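Local coordinates for siderophore periplasmic binding protein (Thermobifida fusca, PDB 5DH0), which probably binds the iron-loaded siderophore fuscachelin outside the cell membrane and delivers it for import, at residues 138-143 against 203-208. Sequence-based numbering, arbitrary orientation.
Sequences DGAGSG and TNAWGG
Ala140 meets Ala205 and Trp206 through its methyl group and its carbonyl. Ala140 CB lies over one face of the indole, 4.2 Å from the centroid of the Trp206 five-membered ring, a CH-pi contact displaced toward the rim near NE1. The CB of Ala205 sits on the same face and touches Ala140 CB at 3.8 Å, so two methyls back the ring together. Trp206 reaches them because its CG stands beside its own backbone N and anti to the carbonyl carbon (chi1 -52°), bringing the indole face against the methyls of Ala140 and Ala205. Trp206 N donates a nearly straight hydrogen bond to Ala140 O (2.9 Å). The donor is tilted 28° from the carbonyl plane. Ala205 CA adds a CA-H...O contact to the same oxygen. A water may link Ala140 N and Asn204 O, though its approach to Asn204 O is too short to be certain, while the side-chain amide of Asn204 is held by Glu227, its ND2 bonded to Glu227 O. Phe229 packs on both alanines. The contact bridges the two lobes of this periplasmic binding protein across their cleft: 138-143 leads from strand 132-137, at the edge of the parallel sheet, into helix 142-154, and 203-208 joins strand 197-201 of the mixed sheet to helix 206-213.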
loop_
_atom_site.group_PDB
_atom_site.type_symbol
_atom_site.label_atom_id
_atom_site.label_comp_id
_atom_site.label_asym_id
_atom_site.label_seq_id
_atom_site.Cartn_x
_atom_site.Cartn_y
_atom_site.Cartn_z
ATOM N N ASP A 138 20.807 19.509 -1.490
ATOM C CA ASP A 138 19.398 19.535 -1.801
ATOM C C ASP A 138 18.684 18.431 -1.018
ATOM O O ASP A 138 19.275 17.407 -0.690
ATOM C CB ASP A 138 19.188 19.367 -3.304
ATOM C CG ASP A 138 17.735 19.433 -3.691
ATOM O OD1 ASP A 138 17.082 20.453 -3.371
ATOM O OD2 ASP A 138 17.231 18.450 -4.281
ATOM N N GLY A 139 17.414 18.639 -0.717
ATOM C CA GLY A 139 16.611 17.606 -0.108
ATOM C C GLY A 139 16.822 17.405 1.380
ATOM O O GLY A 139 17.365 18.254 2.106
ATOM N N ALA A 140 16.358 16.249 1.827
ATOM C CA ALA A 140 16.535 15.786 3.187
ATOM C C ALA A 140 16.899 14.301 3.145
ATOM O O ALA A 140 16.677 13.571 4.109
ATOM C CB ALA A 140 15.264 16.019 4.001
ATOM N N GLY A 141 17.441 13.863 2.007
ATOM C CA GLY A 141 17.802 12.468 1.795
ATOM C C GLY A 141 19.303 12.269 1.725
ATOM O O GLY A 141 20.034 12.730 2.605
ATOM N N SER A 142 19.780 11.598 0.677
ATOM C CA SER A 142 21.219 11.343 0.565
ATOM C C SER A 142 22.031 12.643 0.422
ATOM O O SER A 142 23.232 12.647 0.662
ATOM C CB SER A 142 21.510 10.396 -0.606
ATOM O OG SER A 142 21.139 10.957 -1.857
ATOM N N GLY A 143 21.378 13.747 0.057
ATOM C CA GLY A 143 22.049 15.036 -0.021
ATOM C C GLY A 143 22.754 15.445 1.269
ATOM O O GLY A 143 23.831 16.045 1.242
ATOM N N THR A 203 9.376 9.052 1.324
ATOM C CA THR A 203 10.493 8.263 0.768
ATOM C C THR A 203 11.729 9.098 0.451
ATOM O O THR A 203 12.799 8.555 0.224
ATOM C CB THR A 203 10.076 7.547 -0.527
ATOM O OG1 THR A 203 9.677 8.531 -1.489
ATOM C CG2 THR A 203 8.901 6.578 -0.265
ATOM N N ASN A 204 11.587 10.417 0.443
ATOM C CA ASN A 204 12.699 11.294 0.100
ATOM C C ASN A 204 13.380 11.952 1.296
ATOM O O ASN A 204 14.173 12.871 1.116
ATOM C CB ASN A 204 12.216 12.391 -0.864
ATOM C CG ASN A 204 11.117 13.271 -0.259
ATOM O OD1 ASN A 204 10.551 12.968 0.802
ATOM N ND2 ASN A 204 10.804 14.362 -0.943
ATOM N N ALA A 205 13.074 11.516 2.517
ATOM C CA ALA A 205 13.607 12.239 3.685
ATOM C C ALA A 205 13.967 11.344 4.874
ATOM O O ALA A 205 13.264 10.369 5.159
ATOM C CB ALA A 205 12.613 13.298 4.131
ATOM N N TRP A 206 15.073 11.682 5.543
ATOM C CA TRP A 206 15.435 11.094 6.832
ATOM C C TRP A 206 15.345 9.570 6.784
ATOM O O TRP A 206 15.714 8.964 5.780
ATOM C CB TRP A 206 14.536 11.692 7.931
ATOM C CG TRP A 206 14.563 13.210 7.868
ATOM C CD1 TRP A 206 15.673 13.990 7.803
ATOM C CD2 TRP A 206 13.444 14.113 7.833
ATOM N NE1 TRP A 206 15.331 15.320 7.733
ATOM C CE2 TRP A 206 13.966 15.423 7.759
ATOM C CE3 TRP A 206 12.061 13.947 7.891
ATOM C CZ2 TRP A 206 13.154 16.551 7.725
ATOM C CZ3 TRP A 206 11.253 15.083 7.853
ATOM C CH2 TRP A 206 11.804 16.359 7.770
ATOM N N GLY A 207 14.820 8.954 7.837
ATOM C CA GLY A 207 14.722 7.507 7.894
ATOM C C GLY A 207 13.875 6.899 6.795
ATOM O O GLY A 207 14.082 5.732 6.420
ATOM N N GLY A 208 12.907 7.667 6.287
ATOM C CA GLY A 208 12.033 7.199 5.222
ATOM C C GLY A 208 12.820 6.963 3.932
ATOM O O GLY A 208 12.555 6.034 3.172
HETATM O O HOH W 1 14.725 14.750 -0.508
#